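Local coordinates for protein EreC (Klebsiella pneumoniae, PDB 6XCQ) that probably hydrolyses the lactone ester of erythromycin and related macrolides, an esterase activity that confers resistance to these antibiotics, at residues H118-E121 with R122-P126; E414-L417 with S418-F421. The protein carries 1 engineered substitution. All coordinates share one frame; numbering follows the deposited sequence.

Contact 1: residues H118-E121 with R122-P126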
ATOM      1  N   HIS A 118      17.941 -17.603  -4.777  1.00 47.56           N
ATOM      2  CA  HIS A 118      17.081 -16.478  -5.115  1.00 43.47           C
ATOM      3  C   HIS A 118      16.137 -16.118  -3.981  1.00 31.24           C
ATOM      4  O   HIS A 118      14.946 -15.881  -4.216  1.00 28.02           O
ATOM      5  CB  HIS A 118      16.291 -16.801  -6.378  1.00 38.50           C
ATOM      6  CG  HIS A 118      17.134 -16.817  -7.614  1.00 70.27           C
ATOM      7  ND1 HIS A 118      16.748 -17.450  -8.776  1.00 74.56           N
ATOM      8  CD2 HIS A 118      18.355 -16.287  -7.864  1.00 72.57           C
ATOM      9  CE1 HIS A 118      17.689 -17.297  -9.691  1.00 78.11           C
ATOM     10  NE2 HIS A 118      18.677 -16.601  -9.161  1.00 77.51           N
ATOM     11  N   GLU A 119      16.667 -16.070  -2.760  1.00 26.38           N
ATOM     12  CA  GLU A 119      15.876 -15.741  -1.583  1.00 24.57           C
ATOM     13  C   GLU A 119      15.320 -14.323  -1.686  1.00 29.78           C
ATOM     14  O   GLU A 119      15.907 -13.449  -2.329  1.00 29.06           O
ATOM     15  CB  GLU A 119      16.732 -15.860  -0.320  1.00 27.69           C
ATOM     16  CG  GLU A 119      17.463 -17.190  -0.164  1.00 50.05           C
ATOM     17  CD  GLU A 119      18.770 -17.260  -0.959  1.00 63.77           C
ATOM     18  OE1 GLU A 119      19.459 -16.223  -1.091  1.00 45.30           O
ATOM     19  OE2 GLU A 119      19.111 -18.363  -1.440  1.00 67.24           O
ATOM     20  N   LEU A 120      14.190 -14.092  -1.009  1.00 23.84           N
ATOM     21  CA  LEU A 120      13.540 -12.788  -1.071  1.00 19.41           C
ATOM     22  C   LEU A 120      14.424 -11.687  -0.498  1.00 20.92           C
ATOM     23  O   LEU A 120      14.358 -10.542  -0.962  1.00 22.29           O
ATOM     24  CB  LEU A 120      12.200 -12.835  -0.333  1.00 20.26           C
ATOM     25  CG  LEU A 120      11.481 -11.487  -0.142  1.00 16.57           C
ATOM     26  CD1 LEU A 120      11.056 -10.867  -1.500  1.00 16.39           C
ATOM     27  CD2 LEU A 120      10.283 -11.685   0.785  1.00 16.28           C
ATOM     28  N   GLU A 121      15.261 -12.008   0.496  1.00 17.94           N
ATOM     29  CA  GLU A 121      16.166 -11.012   1.065  1.00 22.16           C
ATOM     30  C   GLU A 121      17.032 -10.330   0.006  1.00 20.22           C
ATOM     31  O   GLU A 121      17.445  -9.185   0.192  1.00 20.05           O
ATOM     32  CB  GLU A 121      17.078 -11.652   2.110  1.00 21.22           C
ATOM     33  CG  GLU A 121      16.406 -12.014   3.408  1.00 23.34           C
ATOM     34  CD  GLU A 121      15.887 -13.429   3.403  1.00 30.71           C
ATOM     35  OE1 GLU A 121      15.620 -13.961   2.303  1.00 20.99           O
ATOM     36  OE2 GLU A 121      15.747 -14.009   4.501  1.00 35.58           O
ATOM     37  N   ARG A 122      17.324 -11.013  -1.096  1.00 22.13           N
ATOM     38  CA  ARG A 122      18.183 -10.431  -2.127  1.00 25.29           C
ATOM     39  C   ARG A 122      17.454  -9.414  -2.990  1.00 35.87           C
ATOM     40  O   ARG A 122      18.107  -8.626  -3.682  1.00 22.31           O
ATOM     41  CB  ARG A 122      18.748 -11.525  -3.028  1.00 34.21           C
ATOM     42  CG  ARG A 122      19.608 -12.552  -2.316  1.00 39.19           C
ATOM     43  CD  ARG A 122      21.088 -12.218  -2.449  1.00 66.13           C
ATOM     44  NE  ARG A 122      21.907 -12.944  -1.480  1.00 69.97           N
ATOM     45  CZ  ARG A 122      22.191 -14.242  -1.556  1.00 65.11           C
ATOM     46  NH1 ARG A 122      22.945 -14.808  -0.624  1.00 61.01           N
ATOM     47  NH2 ARG A 122      21.726 -14.975  -2.561  1.00 55.56           N
ATOM     48  N   PHE A 123      16.121  -9.418  -2.973  1.00 19.21           N
ATOM     49  CA  PHE A 123      15.335  -8.607  -3.891  1.00 19.30           C
ATOM     50  C   PHE A 123      14.504  -7.558  -3.176  1.00 22.65           C
ATOM     51  O   PHE A 123      13.646  -6.928  -3.807  1.00 19.07           O
ATOM     52  CB  PHE A 123      14.399  -9.490  -4.723  1.00 18.78           C
ATOM     53  CG  PHE A 123      15.107 -10.503  -5.565  1.00 27.88           C
ATOM     54  CD1 PHE A 123      15.502 -11.720  -5.025  1.00 25.35           C
ATOM     55  CD2 PHE A 123      15.388 -10.237  -6.900  1.00 27.96           C
ATOM     56  CE1 PHE A 123      16.156 -12.661  -5.808  1.00 27.19           C
ATOM     57  CE2 PHE A 123      16.045 -11.175  -7.688  1.00 27.70           C
ATOM     58  CZ  PHE A 123      16.431 -12.387  -7.138  1.00 31.47           C
ATOM     59  N   SER A 124      14.740  -7.335  -1.885  0.65 21.09           N
ATOM     60  CA  SER A 124      13.827  -6.519  -1.104  0.65 20.44           C
ATOM     61  C   SER A 124      14.599  -5.729  -0.063  0.65 28.50           C
ATOM     62  O   SER A 124      15.647  -6.164   0.420  0.65 26.84           O
ATOM     63  CB  SER A 124      12.774  -7.393  -0.421  0.65 22.29           C
ATOM     64  OG  SER A 124      13.402  -8.373   0.384  0.65 24.04           O
ATOM     65  N   ASP A 125      14.057  -4.574   0.285  1.00 21.20           N
ATOM     66  CA  ASP A 125      14.597  -3.740   1.339  1.00 25.54           C
ATOM     67  C   ASP A 125      13.937  -4.105   2.661  1.00 22.54           C
ATOM     68  O   ASP A 125      12.931  -4.818   2.687  1.00 20.08           O
ATOM     69  CB  ASP A 125      14.396  -2.275   0.958  1.00 25.21           C
ATOM     70  CG  ASP A 125      14.963  -1.964  -0.427  1.00 35.72           C
ATOM     71  OD1 ASP A 125      16.184  -2.169  -0.617  1.00 34.08           O
ATOM     72  OD2 ASP A 125      14.193  -1.546  -1.331  1.00 30.52           O
ATOM     73  N   PRO A 126      14.502  -3.657   3.792  1.00 25.09           N
ATOM     74  CA  PRO A 126      13.974  -4.107   5.103  1.00 24.78           C
ATOM     75  C   PRO A 126      12.486  -3.856   5.342  1.00 22.74           C
ATOM     76  O   PRO A 126      11.782  -4.766   5.797  1.00 17.80           O
ATOM     77  CB  PRO A 126      14.846  -3.335   6.098  1.00 22.83           C
ATOM     78  CG  PRO A 126      16.160  -3.162   5.380  1.00 23.09           C
ATOM     79  CD  PRO A 126      15.835  -3.028   3.915  1.00 22.91           C
TER

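Contact 2: residues E414-L417 with S418-F421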
ATOM      1  N   GLU A 414     -13.486   5.636  13.503  1.00 15.34           N
ATOM      2  CA  GLU A 414     -14.941   5.712  13.503  1.00 15.76           C
ATOM      3  C   GLU A 414     -15.410   6.322  12.196  1.00 20.13           C
ATOM      4  O   GLU A 414     -14.854   7.321  11.736  1.00 15.68           O
ATOM      5  CB  GLU A 414     -15.458   6.546  14.675  1.00 18.60           C
ATOM      6  CG  GLU A 414     -16.941   6.886  14.555  1.00 33.67           C
ATOM      7  CD  GLU A 414     -17.592   7.266  15.888  1.00 47.61           C
ATOM      8  OE1 GLU A 414     -16.847   7.620  16.839  1.00 37.31           O
ATOM      9  OE2 GLU A 414     -18.849   7.203  15.973  1.00 26.70           O
ATOM     10  N   THR A 415     -16.449   5.736  11.609  1.00 18.13           N
ATOM     11  CA  THR A 415     -16.927   6.172  10.302  1.00 22.85           C
ATOM     12  C   THR A 415     -18.284   5.514  10.076  1.00 26.04           C
ATOM     13  O   THR A 415     -18.802   4.795  10.944  1.00 22.97           O
ATOM     14  CB  THR A 415     -15.903   5.811   9.212  1.00 18.45           C
ATOM     15  OG1 THR A 415     -16.248   6.441   7.967  1.00 18.48           O
ATOM     16  CG2 THR A 415     -15.847   4.321   9.043  1.00 15.11           C
ATOM     17  N   ASN A 416     -18.872   5.790   8.918  1.00 21.25           N
ATOM     18  CA  ASN A 416     -20.015   5.026   8.422  1.00 21.12           C
ATOM     19  C   ASN A 416     -19.452   3.819   7.695  1.00 22.74           C
ATOM     20  O   ASN A 416     -18.952   3.944   6.572  1.00 17.63           O
ATOM     21  CB  ASN A 416     -20.889   5.863   7.487  1.00 18.96           C
ATOM     22  CG  ASN A 416     -22.105   5.102   6.968  1.00 32.34           C
ATOM     23  OD1 ASN A 416     -22.031   3.924   6.599  1.00 28.84           O
ATOM     24  ND2 ASN A 416     -23.237   5.781   6.938  1.00 29.99           N
ATOM     25  N   LEU A 417     -19.560   2.646   8.317  1.00 17.51           N
ATOM     26  CA  LEU A 417     -18.870   1.476   7.792  1.00 21.81           C
ATOM     27  C   LEU A 417     -19.531   0.908   6.539  1.00 17.49           C
ATOM     28  O   LEU A 417     -18.864   0.197   5.781  1.00 26.42           O
ATOM     29  CB  LEU A 417     -18.738   0.405   8.887  1.00 11.76           C
ATOM     30  CG  LEU A 417     -17.782   0.830  10.012  1.00 20.26           C
ATOM     31  CD1 LEU A 417     -18.056   0.049  11.290  1.00 17.62           C
ATOM     32  CD2 LEU A 417     -16.312   0.673   9.607  1.00 17.74           C
ATOM     33  N   SER A 418     -20.811   1.197   6.296  0.72 20.38           N
ATOM     34  CA  SER A 418     -21.419   0.789   5.028  0.72 23.28           C
ATOM     35  C   SER A 418     -20.836   1.571   3.856  0.72 19.20           C
ATOM     36  O   SER A 418     -20.688   1.036   2.750  0.72 20.78           O
ATOM     37  CB  SER A 418     -22.935   0.973   5.079  0.72 28.53           C
ATOM     38  OG  SER A 418     -23.274   2.321   5.364  0.72 28.40           O
ATOM     39  N   GLU A 419     -20.511   2.840   4.075  1.00 20.75           N
ATOM     40  CA  GLU A 419     -19.895   3.642   3.029  1.00 19.91           C
ATOM     41  C   GLU A 419     -18.391   3.431   2.967  1.00 19.15           C
ATOM     42  O   GLU A 419     -17.786   3.611   1.903  1.00 19.17           O
ATOM     43  CB  GLU A 419     -20.187   5.114   3.290  1.00 21.08           C
ATOM     44  CG  GLU A 419     -21.667   5.415   3.332  1.00 31.31           C
ATOM     45  CD  GLU A 419     -21.939   6.868   3.092  1.00 57.54           C
ATOM     46  OE1 GLU A 419     -22.786   7.183   2.229  1.00 84.39           O
ATOM     47  OE2 GLU A 419     -21.294   7.697   3.777  1.00 53.05           O
ATOM     48  N   ALA A 420     -17.777   3.064   4.095  1.00 21.31           N
ATOM     49  CA  ALA A 420     -16.323   3.015   4.191  1.00 18.65           C
ATOM     50  C   ALA A 420     -15.748   1.755   3.559  1.00 22.22           C
ATOM     51  O   ALA A 420     -14.695   1.812   2.912  1.00 19.54           O
ATOM     52  CB  ALA A 420     -15.902   3.113   5.659  1.00 19.62           C
ATOM     53  N   PHE A 421     -16.410   0.610   3.742  1.00 14.44           N
ATOM     54  CA  PHE A 421     -15.929  -0.659   3.212  1.00 16.59           C
ATOM     55  C   PHE A 421     -17.091  -1.421   2.598  1.00 19.21           C
ATOM     56  O   PHE A 421     -18.248  -1.212   2.961  1.00 19.74           O
ATOM     57  CB  PHE A 421     -15.265  -1.504   4.315  1.00 12.34           C
ATOM     58  CG  PHE A 421     -14.073  -0.837   4.919  1.00 16.99           C
ATOM     59  CD1 PHE A 421     -12.835  -0.890   4.273  1.00 15.75           C
ATOM     60  CD2 PHE A 421     -14.188  -0.111   6.089  1.00 15.03           C
ATOM     61  CE1 PHE A 421     -11.727  -0.258   4.823  1.00 15.27           C
ATOM     62  CE2 PHE A 421     -13.081   0.524   6.631  1.00 15.42           C
ATOM     63  CZ  PHE A 421     -11.850   0.448   5.982  1.00 11.78           C
TER
HETATM   64  O   HOH W   1     -25.722   3.724   5.971  1.00 45.54           O

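Contact 1: residues H118-E121 with R122-P126
The guanidinium of Arg122 takes Glu119 OE1 over one face, and the Phe123 ring takes the backbone oxygen Glu119 O at its edge. Glu119 OE1 stands 2.9 Å above the guanidinium plane of Arg122, displaced toward the rim on the NH2 side. Glu119 OE1 is 3.0 Å from Arg122 NH2. The two side chains run side by side in the same direction, and the carboxylate plane is turned 85° from the guanidinium. No N-H points at the oxygen, so this salt bridge rests on charge alone. Both chains are bent at chi2 (Glu119 82°, Arg122 -97°), which brings the charged groups together over the turn. At the ring edge, Phe123 CD1 lies 3.2 Å from Glu119 O, and His118 CA is also near the ring plane.

The backbone makes two overlapping i to i+3 turns in the loop between helices 101-112 and 126-146. Arg122 N donates to Glu119 O at 3.1 Å, and Phe123 N to Leu120 O at 2.9 Å. In the Ser124 conformer described, Leu120 O has a second donor, Ser124 OG, at 2.7 Å. The two donors then reach it from opposite faces of its carbonyl plane. Ser124 has a second conformer, for which this bond is doubtful. The Leu120 side chain is buried against Leu107 and Tyr110 of the first helix and Phe129 of the second. Phe123 touches Glu109, whereas the Glu119 and Arg122 pair is on the exposed side.

Contact 2: residues E414-L417 with S418-F421
Asn416 O receives Ala420 N at 2.9 Å, in the carbonyl plane, and Leu417 O receives Phe421 N at 3.2 Å. These two i to i+4 bonds wind residues 417-420 into a single short helical turn. A weak bond from Glu419 N also reaches Asn416 O. Asn416 is the N-cap: its side-chain oxygen OD1 accepts from Glu419 N at 3.1 Å, with the donor 48° out of the amide plane, and weakly from Ser418 N. The side chain extends with CG opposite the backbone N (chi1 -179°), which carries OD1 across to the first turn.

This capped turn joins strand 411-414 to strand 423-427 of the main sheet. Ser418 OG donates to Asn416 OD1 as well, but their 2.4 Å separation is very short, and with two Ser418 conformers deposited its detail is doubtful. Thr415 CG2 packs on Ala420 CB at 3.6 Å, while Thr415 OG1 is hydrogen-bonded to Thr313 OG1. On the buried side, Leu417 CD2 lies at the edge of the Phe421 ring, 4.2 Å from Phe421 CD2. Both residues touch Met406, and Phe421 also rests on Ala340 and Ala342 of strand 338-345.

From the N terminus, the chain reaches contact 1 first, after helix 101-112. The turns within 118-124 lead into helix 126-146, so contact 1 ties together two consecutive helices at the surface. Contact 2 follows almost 300 residues later, where residues 414-421 close the short connection from strand 411-414 to strand 423-427. Each contact is local and continuous in sequence. They stand in series and neither nest nor cross. The centres of contact 1 and contact 2 are about 37 Å apart. The nearest atoms of contact 1 and contact 2 are about 24 Å apart. The two lie on opposite sides of the centre of the chain. Contact 1 belongs to a loop between two helices, whereas contact 2 packs on the mixed sheet.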